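Local coordinates for possible protein of nuclear scaffold (Encephalitozoon cuniculi, PDB 3KAE) that is the N-terminal, homodimeric tetratricopeptide-repeat domain of the Cdc27 subunit of the anaphase-promoting complex, and probably serves protein binding and subunit assembly, at residues G128-G133 with V150-L155; K143-S148 with I176-V181; I185-S190 with R216-L221; P193-K198 with S208-N213. One frame throughout, in Å; residues are numbered along the deposited sequence.

Interaction 1. Residues G128-G133 with V150-L155; sequences GYREEG and VENLLL
Arg130 extends toward Asn152 with its CG anti to the backbone N (chi1 -171°), and a bend at chi2 then swings the guanidinium toward helix 147-155. Asn152 turns the other way about its first torsion: CG lies beside the backbone N (chi1 -82°), and the amide faces helix 130-143. The groups meet through one branch each. Arg130 NH1 sits 3.1 Å from Asn152 OD1, while Arg130 NH2 stays 3.9 Å from the same oxygen. The guanidinium and amide planes are 67° apart, and OD1 approaches the guanidinium at a slant. Leu155 adds a minor van der Waals touch, with its CD2 4.0 Å from Arg130 NH1.

Both polar groups have stronger partners nearby. Arg130 NH1 forms a salt bridge with Glu156, just past 150-155. Asn152 ND2 gives a hydrogen bond to the Ser148 carbonyl O one turn back, which should help fix the amide's rotation and leave OD1 on the side of the arginine. Arg130 stands in the first turn of its helix, directly after the N-cap residue Tyr129, and its side chain also packs on Thr125 of helix 113-126. The contact buries little surface and lies at the outside of the protein. Its chemistry implies a polar bridge between consecutive helices of the tetratricopeptide-repeat array, in which the Glu156 carboxylate probably supplies most of the electrostatic hold and the Asn152 carbonyl is a secondary, neutral neighbour.

Interaction 2. Residues K143-S148 with I176-V181; sequences KSFLFS and IEEEYV
Phe145 carries this contact with Glu177, Glu178 and Val181, from the short link between helices 130-143 and 147-155. Its CB comes first, 3.4 Å from Glu178 OE2, an oxygen that is hydrogen-bonded to a bound glycerol, probably from the crystallisation liquor. The ring follows. Glu177 CG lies over one face in a CH-pi contact, 3.7 Å from the centroid of the Phe145 ring and 25° off its normal. Glu177 chi1 (73°) sets CG between the backbone N and carbonyl carbon, and a bend at chi2 turns the carboxylate steeply to the ring, planes 86° apart. At the ring edge, Phe145 CE2 touches Val181 CG2 at 4.0 Å. Further along, Leu146 is the N-cap of helix 147-155.

The second subunit joins here: its Phe23 meets the Phe145 ring, and its Lys8 NZ is hydrogen-bonded to the Phe145 carbonyl O. The site is thus an inter-helix turn of a tetratricopeptide-repeat array, packed on a later helix and built into the homodimer interface.

Interaction 3. Residues I185-S190 with R216-L221; sequences IEFHES and RRYFNL
Aromatic packing joins Phe187 to Tyr218. Their rings form an offset edge-to-face pair, with the Phe187 edge toward the Tyr218 face, centroids 5.5 Å apart and planes at 83°. Phe187 CZ is 3.6 Å from Tyr218 CZ. The edge of Phe187 also meets the aliphatic root of Arg217, where CE1 of the phenylalanine lies 4.1 Å from CB of the arginine.

Hydrogen bonding is the work of Arg217. Its NE donates to His188 O at 3.2 Å, with an N-H...O angle of 148° and the donor tilted somewhat from the carbonyl plane. NH2 of Arg217 adds a weak bond to His188 O at 3.4 Å, making a lopsided two-pronged grip on one carbonyl near the end of helix 176-190. A bend at Arg217 chi2 turns the guanidinium toward it. The fit of the guanidinium against the His188 ring is too tight to be trusted.

Helices 176-190 and 206-220 of the tetratricopeptide-repeat array run nearly parallel here, the axes of 185-190 and 216-220 at 25° and 10.5 Å apart. Helix 193-200 comes between them in sequence and lays Val196 against both Phe187 and Tyr218, while helix 224-237 packs on Tyr218 through Ser227 and Cys230.

Interaction 4. Residues P193-K198 with S208-N213; sequences PSLVKK and SYFISN
Leu195 and Val196 meet Phe210 and Ile211 where helices 193-200 and 206-220 of the tetratricopeptide-repeat superhelix pack in a roughly antiparallel pair. The axes of 193-198 and 208-213 come within 9.8 Å and run at 142° to each other. Both side-chain pairs cross at about right angles. Phe210, with CG anti to its N (chi1 -168°), reaches across so that CZ meets Leu195 CB at 4.0 Å; Leu195 CG lies equally near. The ring lies obliquely against the backbone of the other helix, with Phe210 CE2 4.0 Å from Leu195 O.

Ile211 turns its CG1 branch beside the backbone N and sends CD1 to Val196 CG1, 4.1 Å away. Within its own helix, Ile211 CD1 also lies at the edge of the Phe210 ring, in its plane, which ties the two contacts into one apolar layer.

Tyr199 stacks on Phe210, and Cys230, Leu233 and Val234 of helix 224-237 pack on Ile211. The nearest approach between the segments is Ile211 CD1 to Val196 O, 3.5 Å.

How the interactions relate
The four contacts follow the later helices of the chain. Interactions 1 and 2 share helix 147-155, and their segments alternate along the sequence. Interactions 2 and 3 share helix 176-190. Interactions 3 and 4 share helix 206-220, with both segments of interaction 4 falling between those of interaction 3. The last two lie closest, centres about 10 Å apart, and join through Phe187 against Phe210. Centres of interactions 1 and 4 are about 22 Å apart, yet Glu151 OE1 is probably hydrogen-bonded to Asn213 ND2. The Glu179-Lys198 salt bridge links interactions 2 and 4. Successive helices thus pack on one another, consistent with a tetratricopeptide-repeat array, which meets the second subunit at interaction 2 and at Tyr209.

Interaction 1. Residues G128-G133 with V150-L155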
loop_
_atom_site.group_PDB
_atom_site.type_symbol
_atom_site.label_atom_id
_atom_site.label_comp_id
_atom_site.label_asym_id
_atom_site.label_seq_id
_atom_site.Cartn_x
_atom_site.Cartn_y
_atom_site.Cartn_z
ATOM N N GLY C 128 -11.265 -20.009 -12.905
ATOM C CA GLY C 128 -12.227 -21.053 -13.217
ATOM C C GLY C 128 -11.817 -22.469 -12.846
ATOM O O GLY C 128 -12.481 -23.426 -13.234
ATOM N N TYR C 129 -10.728 -22.614 -12.097
ATOM C CA TYR C 129 -10.291 -23.930 -11.643
ATOM C C TYR C 129 -10.445 -24.048 -10.129
ATOM O O TYR C 129 -9.460 -24.028 -9.395
ATOM C CB TYR C 129 -8.844 -24.206 -12.048
ATOM C CG TYR C 129 -8.581 -24.108 -13.540
ATOM C CD1 TYR C 129 -8.415 -25.252 -14.320
ATOM C CD2 TYR C 129 -8.497 -22.872 -14.167
ATOM C CE1 TYR C 129 -8.172 -25.165 -15.679
ATOM C CE2 TYR C 129 -8.254 -22.776 -15.527
ATOM C CZ TYR C 129 -8.094 -23.926 -16.279
ATOM O OH TYR C 129 -7.853 -23.834 -17.632
ATOM N N ARG C 130 -11.689 -24.191 -9.675
ATOM C CA ARG C 130 -12.000 -24.202 -8.250
ATOM C C ARG C 130 -11.326 -25.356 -7.500
ATOM O O ARG C 130 -10.694 -25.127 -6.465
ATOM C CB ARG C 130 -13.520 -24.207 -8.037
ATOM C CG ARG C 130 -13.959 -24.005 -6.596
ATOM C CD ARG C 130 -13.051 -23.027 -5.887
ATOM N NE ARG C 130 -13.474 -22.744 -4.519
ATOM C CZ ARG C 130 -13.950 -21.571 -4.114
ATOM N NH1 ARG C 130 -14.299 -21.392 -2.847
ATOM N NH2 ARG C 130 -14.070 -20.573 -4.974
ATOM N N GLU C 131 -11.446 -26.573 -8.030
ATOM C CA GLU C 131 -10.911 -27.764 -7.364
ATOM C C GLU C 131 -9.401 -27.674 -7.161
ATOM O O GLU C 131 -8.905 -27.948 -6.062
ATOM C CB GLU C 131 -11.282 -29.054 -8.122
ATOM N N GLU C 132 -8.676 -27.295 -8.215
ATOM C CA GLU C 132 -7.230 -27.067 -8.108
ATOM C C GLU C 132 -6.916 -25.954 -7.099
ATOM O O GLU C 132 -5.965 -26.052 -6.312
ATOM C CB GLU C 132 -6.621 -26.721 -9.464
ATOM C CG GLU C 132 -5.104 -26.501 -9.405
ATOM C CD GLU C 132 -4.518 -25.917 -10.684
ATOM O OE1 GLU C 132 -5.233 -25.838 -11.704
ATOM O OE2 GLU C 132 -3.328 -25.540 -10.669
ATOM N N GLY C 133 -7.725 -24.899 -7.127
ATOM C CA GLY C 133 -7.609 -23.814 -6.164
ATOM C C GLY C 133 -7.712 -24.291 -4.728
ATOM O O GLY C 133 -6.878 -23.944 -3.885
ATOM N N VAL C 150 -8.298 -20.156 4.562
ATOM C CA VAL C 150 -9.227 -20.426 5.648
ATOM C C VAL C 150 -10.684 -20.130 5.268
ATOM O O VAL C 150 -11.551 -21.002 5.408
ATOM C CB VAL C 150 -8.841 -19.674 6.940
ATOM C CG1 VAL C 150 -9.957 -19.783 7.978
ATOM C CG2 VAL C 150 -7.546 -20.234 7.497
ATOM N N GLU C 151 -10.960 -18.921 4.774
ATOM C CA GLU C 151 -12.347 -18.560 4.461
ATOM C C GLU C 151 -12.960 -19.381 3.322
ATOM O O GLU C 151 -14.165 -19.661 3.326
ATOM C CB GLU C 151 -12.503 -17.053 4.219
ATOM C CG GLU C 151 -12.281 -16.225 5.488
ATOM C CD GLU C 151 -13.355 -16.499 6.564
ATOM O OE1 GLU C 151 -14.534 -16.121 6.372
ATOM O OE2 GLU C 151 -13.025 -17.088 7.610
ATOM N N ASN C 152 -12.120 -19.763 2.360
ATOM C CA ASN C 152 -12.551 -20.546 1.210
ATOM C C ASN C 152 -12.739 -22.015 1.551
ATOM O O ASN C 152 -13.614 -22.680 0.992
ATOM C CB ASN C 152 -11.561 -20.419 0.040
ATOM C CG ASN C 152 -11.778 -19.165 -0.757
ATOM O OD1 ASN C 152 -12.644 -19.115 -1.625
ATOM N ND2 ASN C 152 -11.010 -18.125 -0.445
ATOM N N LEU C 153 -11.887 -22.518 2.438
ATOM C CA LEU C 153 -11.992 -23.890 2.886
ATOM C C LEU C 153 -13.195 -24.061 3.815
ATOM O O LEU C 153 -13.934 -25.052 3.720
ATOM C CB LEU C 153 -10.691 -24.347 3.542
ATOM C CG LEU C 153 -9.563 -24.561 2.528
ATOM C CD1 LEU C 153 -8.287 -25.035 3.221
ATOM C CD2 LEU C 153 -9.992 -25.547 1.446
ATOM N N LEU C 154 -13.415 -23.087 4.694
ATOM C CA LEU C 154 -14.613 -23.111 5.514
ATOM C C LEU C 154 -15.858 -23.069 4.633
ATOM O O LEU C 154 -16.786 -23.871 4.779
ATOM C CB LEU C 154 -14.621 -21.967 6.513
ATOM C CG LEU C 154 -13.594 -22.058 7.643
ATOM C CD1 LEU C 154 -13.727 -20.859 8.569
ATOM C CD2 LEU C 154 -13.725 -23.354 8.426
ATOM N N LEU C 155 -15.872 -22.125 3.709
ATOM C CA LEU C 155 -16.974 -21.979 2.773
ATOM C C LEU C 155 -17.303 -23.291 2.059
ATOM O O LEU C 155 -18.474 -23.612 1.849
ATOM C CB LEU C 155 -16.635 -20.893 1.748
ATOM C CG LEU C 155 -17.628 -20.694 0.610
ATOM C CD1 LEU C 155 -18.926 -20.172 1.163
ATOM C CD2 LEU C 155 -17.068 -19.739 -0.443
#

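Interaction 2. Residues K143-S148 with I176-V181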
loop_
_atom_site.group_PDB
_atom_site.type_symbol
_atom_site.label_atom_id
_atom_site.label_comp_id
_atom_site.label_asym_id
_atom_site.label_seq_id
_atom_site.Cartn_x
_atom_site.Cartn_y
_atom_site.Cartn_z
ATOM N N LYS C 143 0.530 -25.202 6.124
ATOM C CA LYS C 143 1.722 -24.576 6.667
ATOM C C LYS C 143 1.386 -23.491 7.679
ATOM O O LYS C 143 2.073 -23.343 8.686
ATOM C CB LYS C 143 2.618 -24.011 5.557
ATOM C CG LYS C 143 3.873 -23.316 6.094
ATOM C CD LYS C 143 5.059 -23.488 5.163
ATOM C CE LYS C 143 6.191 -22.548 5.568
ATOM N NZ LYS C 143 7.463 -22.908 4.887
ATOM N N SER C 144 0.322 -22.739 7.425
ATOM C CA SER C 144 0.082 -21.547 8.213
ATOM C C SER C 144 -1.289 -20.954 7.956
ATOM O O SER C 144 -1.820 -21.059 6.846
ATOM C CB SER C 144 1.174 -20.510 7.898
ATOM O OG SER C 144 0.872 -19.254 8.468
ATOM N N PHE C 145 -1.855 -20.328 8.988
ATOM C CA PHE C 145 -3.124 -19.623 8.848
ATOM C C PHE C 145 -2.971 -18.414 7.922
ATOM O O PHE C 145 -2.168 -17.534 8.182
ATOM C CB PHE C 145 -3.650 -19.152 10.217
ATOM C CG PHE C 145 -4.886 -18.280 10.130
ATOM C CD1 PHE C 145 -4.796 -16.957 9.723
ATOM C CD2 PHE C 145 -6.139 -18.782 10.462
ATOM C CE1 PHE C 145 -5.926 -16.155 9.628
ATOM C CE2 PHE C 145 -7.268 -17.974 10.381
ATOM C CZ PHE C 145 -7.153 -16.654 9.953
ATOM N N LEU C 146 -3.755 -18.389 6.852
ATOM C CA LEU C 146 -3.957 -17.185 6.072
ATOM C C LEU C 146 -5.449 -17.072 5.807
ATOM O O LEU C 146 -6.161 -18.080 5.789
ATOM C CB LEU C 146 -3.177 -17.213 4.746
ATOM C CG LEU C 146 -1.642 -17.308 4.835
ATOM C CD1 LEU C 146 -1.051 -17.391 3.473
ATOM C CD2 LEU C 146 -1.012 -16.155 5.611
ATOM N N PHE C 147 -5.909 -15.843 5.606
ATOM C CA PHE C 147 -7.322 -15.528 5.510
ATOM C C PHE C 147 -8.032 -16.144 4.324
ATOM O O PHE C 147 -9.145 -16.658 4.470
ATOM C CB PHE C 147 -7.531 -14.016 5.497
ATOM C CG PHE C 147 -8.966 -13.598 5.311
ATOM C CD1 PHE C 147 -9.465 -13.309 4.040
ATOM C CD2 PHE C 147 -9.811 -13.471 6.409
ATOM C CE1 PHE C 147 -10.786 -12.913 3.872
ATOM C CE2 PHE C 147 -11.130 -13.064 6.253
ATOM C CZ PHE C 147 -11.620 -12.791 4.985
ATOM N N SER C 148 -7.423 -16.078 3.146
ATOM C CA SER C 148 -8.114 -16.582 1.966
ATOM C C SER C 148 -8.291 -18.113 1.906
ATOM O O SER C 148 -9.352 -18.583 1.520
ATOM C CB SER C 148 -7.485 -16.062 0.674
ATOM O OG SER C 148 -8.461 -16.057 -0.357
ATOM N N ILE C 176 -5.422 -17.909 18.630
ATOM C CA ILE C 176 -6.789 -17.413 18.666
ATOM C C ILE C 176 -7.438 -17.609 17.304
ATOM O O ILE C 176 -8.635 -17.859 17.199
ATOM C CB ILE C 176 -6.866 -15.938 19.107
ATOM C CG1 ILE C 176 -8.225 -15.335 18.737
ATOM C CG2 ILE C 176 -5.738 -15.151 18.486
ATOM C CD1 ILE C 176 -8.556 -14.049 19.465
ATOM N N GLU C 177 -6.639 -17.519 16.253
ATOM C CA GLU C 177 -7.170 -17.734 14.917
ATOM C C GLU C 177 -7.454 -19.215 14.668
ATOM O O GLU C 177 -8.395 -19.554 13.958
ATOM C CB GLU C 177 -6.239 -17.150 13.843
ATOM C CG GLU C 177 -4.949 -17.926 13.590
ATOM C CD GLU C 177 -3.844 -17.589 14.574
ATOM O OE1 GLU C 177 -4.140 -17.148 15.705
ATOM O OE2 GLU C 177 -2.667 -17.775 14.214
ATOM N N GLU C 178 -6.649 -20.094 15.257
ATOM C CA GLU C 178 -6.850 -21.530 15.069
ATOM C C GLU C 178 -8.085 -21.978 15.841
ATOM O O GLU C 178 -8.790 -22.896 15.435
ATOM C CB GLU C 178 -5.601 -22.320 15.477
ATOM C CG GLU C 178 -4.287 -21.790 14.877
ATOM C CD GLU C 178 -4.210 -21.913 13.356
ATOM O OE1 GLU C 178 -5.073 -22.602 12.767
ATOM O OE2 GLU C 178 -3.282 -21.318 12.747
ATOM N N GLU C 179 -8.354 -21.294 16.946
ATOM C CA GLU C 179 -9.594 -21.485 17.692
ATOM C C GLU C 179 -10.791 -20.982 16.886
ATOM O O GLU C 179 -11.880 -21.540 16.953
ATOM C CB GLU C 179 -9.511 -20.752 19.029
ATOM C CG GLU C 179 -10.836 -20.624 19.745
ATOM C CD GLU C 179 -10.687 -20.005 21.115
ATOM O OE1 GLU C 179 -9.532 -19.711 21.500
ATOM O OE2 GLU C 179 -11.720 -19.813 21.796
ATOM N N TYR C 180 -10.583 -19.919 16.114
ATOM C CA TYR C 180 -11.652 -19.373 15.288
ATOM C C TYR C 180 -12.049 -20.374 14.216
ATOM O O TYR C 180 -13.230 -20.526 13.879
ATOM C CB TYR C 180 -11.229 -18.057 14.648
ATOM C CG TYR C 180 -12.006 -17.694 13.404
ATOM C CD1 TYR C 180 -11.565 -18.092 12.153
ATOM C CD2 TYR C 180 -13.176 -16.947 13.477
ATOM C CE1 TYR C 180 -12.266 -17.755 11.001
ATOM C CE2 TYR C 180 -13.892 -16.614 12.330
ATOM C CZ TYR C 180 -13.425 -17.024 11.100
ATOM O OH TYR C 180 -14.116 -16.693 9.969
ATOM N N VAL C 181 -11.045 -21.054 13.683
ATOM C CA VAL C 181 -11.273 -22.073 12.686
ATOM C C VAL C 181 -11.986 -23.290 13.295
ATOM O O VAL C 181 -12.913 -23.821 12.704
ATOM C CB VAL C 181 -9.955 -22.532 12.054
ATOM C CG1 VAL C 181 -10.221 -23.515 10.932
ATOM C CG2 VAL C 181 -9.155 -21.332 11.536
#

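Interaction 3. Residues I185-S190 with R216-L221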
loop_
_atom_site.group_PDB
_atom_site.type_symbol
_atom_site.label_atom_id
_atom_site.label_comp_id
_atom_site.label_asym_id
_atom_site.label_seq_id
_atom_site.Cartn_x
_atom_site.Cartn_y
_atom_site.Cartn_z
ATOM N N ILE C 185 -15.624 -24.768 12.176
ATOM C CA ILE C 185 -15.865 -26.119 11.708
ATOM C C ILE C 185 -17.021 -26.700 12.535
ATOM O O ILE C 185 -17.976 -27.284 12.004
ATOM C CB ILE C 185 -14.623 -27.021 11.858
ATOM C CG1 ILE C 185 -13.466 -26.523 11.000
ATOM C CG2 ILE C 185 -14.974 -28.450 11.451
ATOM C CD1 ILE C 185 -12.162 -27.247 11.266
ATOM N N GLU C 186 -16.944 -26.502 13.844
ATOM C CA GLU C 186 -17.960 -27.035 14.732
ATOM C C GLU C 186 -19.332 -26.427 14.479
ATOM O O GLU C 186 -20.339 -27.156 14.463
ATOM C CB GLU C 186 -17.581 -26.843 16.200
ATOM C CG GLU C 186 -18.642 -27.386 17.150
ATOM C CD GLU C 186 -18.330 -27.126 18.616
ATOM O OE1 GLU C 186 -17.159 -26.829 18.937
ATOM O OE2 GLU C 186 -19.263 -27.217 19.445
ATOM N N PHE C 187 -19.378 -25.104 14.305
ATOM C CA PHE C 187 -20.664 -24.449 14.146
ATOM C C PHE C 187 -21.317 -24.918 12.858
ATOM O O PHE C 187 -22.541 -25.068 12.794
ATOM C CB PHE C 187 -20.561 -22.927 14.163
ATOM C CG PHE C 187 -21.833 -22.245 13.744
ATOM C CD1 PHE C 187 -22.042 -21.900 12.416
ATOM C CD2 PHE C 187 -22.854 -22.010 14.671
ATOM C CE1 PHE C 187 -23.227 -21.300 12.018
ATOM C CE2 PHE C 187 -24.033 -21.403 14.286
ATOM C CZ PHE C 187 -24.223 -21.042 12.952
ATOM N N HIS C 188 -20.501 -25.162 11.838
ATOM C CA HIS C 188 -21.035 -25.555 10.546
ATOM C C HIS C 188 -21.892 -26.810 10.685
ATOM O O HIS C 188 -22.988 -26.906 10.129
ATOM C CB HIS C 188 -19.923 -25.825 9.543
ATOM C CG HIS C 188 -20.387 -26.593 8.348
ATOM N ND1 HIS C 188 -21.081 -26.006 7.310
ATOM C CD2 HIS C 188 -20.294 -27.908 8.043
ATOM C CE1 HIS C 188 -21.374 -26.922 6.406
ATOM N NE2 HIS C 188 -20.911 -28.088 6.830
ATOM N N GLU C 189 -21.382 -27.776 11.435
ATOM C CA GLU C 189 -22.054 -29.057 11.567
ATOM C C GLU C 189 -22.984 -29.129 12.778
ATOM O O GLU C 189 -23.760 -30.066 12.898
ATOM C CB GLU C 189 -21.033 -30.201 11.596
ATOM N N SER C 190 -22.925 -28.146 13.670
ATOM C CA SER C 190 -23.751 -28.204 14.880
ATOM C C SER C 190 -24.700 -27.021 15.049
ATOM O O SER C 190 -25.650 -27.103 15.834
ATOM C CB SER C 190 -22.882 -28.316 16.137
ATOM O OG SER C 190 -22.566 -27.026 16.661
ATOM N N ARG C 216 -24.470 -17.030 6.688
ATOM C CA ARG C 216 -24.366 -17.641 5.374
ATOM C C ARG C 216 -24.771 -19.100 5.469
ATOM O O ARG C 216 -25.530 -19.611 4.645
ATOM C CB ARG C 216 -22.923 -17.523 4.860
ATOM C CG ARG C 216 -22.659 -18.189 3.528
ATOM C CD ARG C 216 -21.169 -18.229 3.276
ATOM N NE ARG C 216 -20.491 -19.063 4.261
ATOM C CZ ARG C 216 -19.210 -18.937 4.593
ATOM N NH1 ARG C 216 -18.468 -17.993 4.022
ATOM N NH2 ARG C 216 -18.674 -19.750 5.496
ATOM N N ARG C 217 -24.243 -19.781 6.475
ATOM C CA ARG C 217 -24.606 -21.168 6.713
ATOM C C ARG C 217 -26.114 -21.317 6.915
ATOM O O ARG C 217 -26.747 -22.225 6.362
ATOM C CB ARG C 217 -23.884 -21.704 7.946
ATOM C CG ARG C 217 -24.256 -23.134 8.289
ATOM C CD ARG C 217 -23.945 -24.066 7.126
ATOM N NE ARG C 217 -24.106 -25.470 7.514
ATOM C CZ ARG C 217 -24.344 -26.466 6.663
ATOM N NH1 ARG C 217 -24.456 -26.226 5.363
ATOM N NH2 ARG C 217 -24.460 -27.706 7.117
ATOM N N TYR C 218 -26.683 -20.431 7.724
ATOM C CA TYR C 218 -28.115 -20.442 7.951
ATOM C C TYR C 218 -28.889 -20.335 6.647
ATOM O O TYR C 218 -29.874 -21.038 6.446
ATOM C CB TYR C 218 -28.528 -19.312 8.890
ATOM C CG TYR C 218 -28.230 -19.590 10.339
ATOM C CD1 TYR C 218 -28.668 -20.761 10.940
ATOM C CD2 TYR C 218 -27.521 -18.681 11.110
ATOM C CE1 TYR C 218 -28.402 -21.028 12.271
ATOM C CE2 TYR C 218 -27.245 -18.933 12.442
ATOM C CZ TYR C 218 -27.697 -20.111 13.025
ATOM O OH TYR C 218 -27.438 -20.385 14.355
ATOM N N PHE C 219 -28.458 -19.447 5.762
ATOM C CA PHE C 219 -29.171 -19.288 4.505
ATOM C C PHE C 219 -29.139 -20.584 3.693
ATOM O O PHE C 219 -30.181 -21.072 3.249
ATOM C CB PHE C 219 -28.617 -18.125 3.692
ATOM C CG PHE C 219 -29.364 -17.883 2.420
ATOM C CD1 PHE C 219 -30.480 -17.051 2.406
ATOM C CD2 PHE C 219 -28.970 -18.505 1.240
ATOM C CE1 PHE C 219 -31.182 -16.826 1.231
ATOM C CE2 PHE C 219 -29.663 -18.286 0.061
ATOM C CZ PHE C 219 -30.774 -17.444 0.055
ATOM N N ASN C 220 -27.940 -21.135 3.517
ATOM C CA ASN C 220 -27.756 -22.396 2.807
ATOM C C ASN C 220 -28.614 -23.536 3.376
ATOM O O ASN C 220 -28.882 -24.527 2.695
ATOM C CB ASN C 220 -26.280 -22.808 2.807
ATOM C CG ASN C 220 -25.365 -21.736 2.233
ATOM O OD1 ASN C 220 -25.818 -20.729 1.682
ATOM N ND2 ASN C 220 -24.064 -21.952 2.362
ATOM N N LEU C 221 -29.042 -23.403 4.626
ATOM C CA LEU C 221 -29.882 -24.429 5.241
ATOM C C LEU C 221 -31.368 -24.088 5.160
ATOM O O LEU C 221 -32.206 -24.842 5.638
ATOM C CB LEU C 221 -29.489 -24.668 6.702
ATOM C CG LEU C 221 -28.068 -25.161 6.972
ATOM C CD1 LEU C 221 -27.943 -25.649 8.408
ATOM C CD2 LEU C 221 -27.679 -26.253 5.991
#

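Interaction 4. Residues P193-K198 with S208-N213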
loop_
_atom_site.group_PDB
_atom_site.type_symbol
_atom_site.label_atom_id
_atom_site.label_comp_id
_atom_site.label_asym_id
_atom_site.label_seq_id
_atom_site.Cartn_x
_atom_site.Cartn_y
_atom_site.Cartn_z
ATOM N N PRO C 193 -25.643 -22.529 19.186
ATOM C CA PRO C 193 -26.064 -21.194 19.641
ATOM C C PRO C 193 -25.121 -20.608 20.698
ATOM O O PRO C 193 -25.032 -19.381 20.853
ATOM C CB PRO C 193 -27.453 -21.455 20.264
ATOM C CG PRO C 193 -27.863 -22.773 19.742
ATOM C CD PRO C 193 -26.607 -23.563 19.580
ATOM N N SER C 194 -24.452 -21.484 21.444
ATOM C CA SER C 194 -23.458 -21.048 22.410
ATOM C C SER C 194 -22.260 -20.421 21.691
ATOM O O SER C 194 -21.629 -19.502 22.200
ATOM C CB SER C 194 -23.004 -22.217 23.287
ATOM O OG SER C 194 -22.209 -23.148 22.573
ATOM N N LEU C 195 -21.952 -20.943 20.509
ATOM C CA LEU C 195 -20.865 -20.419 19.683
ATOM C C LEU C 195 -21.208 -19.029 19.150
ATOM O O LEU C 195 -20.391 -18.100 19.222
ATOM C CB LEU C 195 -20.555 -21.378 18.526
ATOM C CG LEU C 195 -19.212 -22.137 18.504
ATOM C CD1 LEU C 195 -18.538 -22.224 19.873
ATOM C CD2 LEU C 195 -19.356 -23.532 17.878
ATOM N N VAL C 196 -22.425 -18.900 18.624
ATOM C CA VAL C 196 -22.932 -17.635 18.099
ATOM C C VAL C 196 -22.940 -16.547 19.159
ATOM O O VAL C 196 -22.599 -15.401 18.890
ATOM C CB VAL C 196 -24.377 -17.787 17.583
ATOM C CG1 VAL C 196 -24.929 -16.428 17.164
ATOM C CG2 VAL C 196 -24.435 -18.780 16.431
ATOM N N LYS C 197 -23.354 -16.914 20.363
ATOM C CA LYS C 197 -23.432 -15.974 21.471
ATOM C C LYS C 197 -22.029 -15.579 21.912
ATOM O O LYS C 197 -21.791 -14.444 22.301
ATOM C CB LYS C 197 -24.209 -16.596 22.636
ATOM N N LYS C 198 -21.104 -16.526 21.835
ATOM C CA LYS C 198 -19.724 -16.285 22.219
ATOM C C LYS C 198 -19.065 -15.218 21.331
ATOM O O LYS C 198 -18.365 -14.330 21.819
ATOM C CB LYS C 198 -18.932 -17.589 22.142
ATOM C CG LYS C 198 -17.416 -17.393 22.061
ATOM C CD LYS C 198 -16.710 -18.672 21.632
ATOM C CE LYS C 198 -15.200 -18.544 21.824
ATOM N NZ LYS C 198 -14.445 -19.753 21.390
ATOM N N SER C 208 -17.345 -10.422 13.860
ATOM C CA SER C 208 -17.913 -9.954 12.596
ATOM C C SER C 208 -17.756 -11.019 11.512
ATOM O O SER C 208 -18.655 -11.250 10.705
ATOM C CB SER C 208 -17.238 -8.644 12.154
ATOM O OG SER C 208 -17.056 -7.770 13.258
ATOM N N TYR C 209 -16.605 -11.673 11.499
ATOM C CA TYR C 209 -16.374 -12.765 10.562
ATOM C C TYR C 209 -17.217 -13.985 10.932
ATOM O O TYR C 209 -17.932 -14.520 10.098
ATOM C CB TYR C 209 -14.890 -13.149 10.545
ATOM C CG TYR C 209 -13.966 -12.041 10.115
ATOM C CD1 TYR C 209 -13.628 -11.881 8.776
ATOM C CD2 TYR C 209 -13.426 -11.159 11.044
ATOM C CE1 TYR C 209 -12.777 -10.872 8.365
ATOM C CE2 TYR C 209 -12.573 -10.142 10.652
ATOM C CZ TYR C 209 -12.242 -9.999 9.301
ATOM O OH TYR C 209 -11.391 -8.982 8.869
ATOM N N PHE C 210 -17.136 -14.415 12.185
ATOM C CA PHE C 210 -17.864 -15.622 12.615
ATOM C C PHE C 210 -19.376 -15.514 12.385
ATOM O O PHE C 210 -19.971 -16.332 11.700
ATOM C CB PHE C 210 -17.569 -15.955 14.072
ATOM C CG PHE C 210 -18.044 -17.328 14.483
ATOM C CD1 PHE C 210 -17.215 -18.427 14.335
ATOM C CD2 PHE C 210 -19.323 -17.515 14.988
ATOM C CE1 PHE C 210 -17.636 -19.687 14.689
ATOM C CE2 PHE C 210 -19.760 -18.764 15.357
ATOM C CZ PHE C 210 -18.913 -19.857 15.210
ATOM N N ILE C 211 -19.985 -14.480 12.937
ATOM C CA ILE C 211 -21.404 -14.249 12.735
ATOM C C ILE C 211 -21.774 -14.101 11.255
ATOM O O ILE C 211 -22.849 -14.543 10.835
ATOM C CB ILE C 211 -21.891 -13.022 13.522
ATOM C CG1 ILE C 211 -21.468 -13.121 14.992
ATOM C CG2 ILE C 211 -23.401 -12.864 13.393
ATOM C CD1 ILE C 211 -21.728 -14.441 15.601
ATOM N N SER C 212 -20.903 -13.462 10.471
ATOM C CA SER C 212 -21.145 -13.332 9.031
ATOM C C SER C 212 -21.188 -14.727 8.390
ATOM O O SER C 212 -22.091 -15.060 7.618
ATOM C CB SER C 212 -20.070 -12.458 8.355
ATOM O OG SER C 212 -20.191 -11.109 8.771
ATOM N N ASN C 213 -20.207 -15.554 8.710
ATOM C CA ASN C 213 -20.189 -16.874 8.158
ATOM C C ASN C 213 -21.431 -17.645 8.667
ATOM O O ASN C 213 -22.071 -18.383 7.913
ATOM C CB ASN C 213 -18.882 -17.572 8.500
ATOM C CG ASN C 213 -17.715 -17.064 7.656
ATOM O OD1 ASN C 213 -17.914 -16.514 6.575
ATOM N ND2 ASN C 213 -16.498 -17.254 8.145
#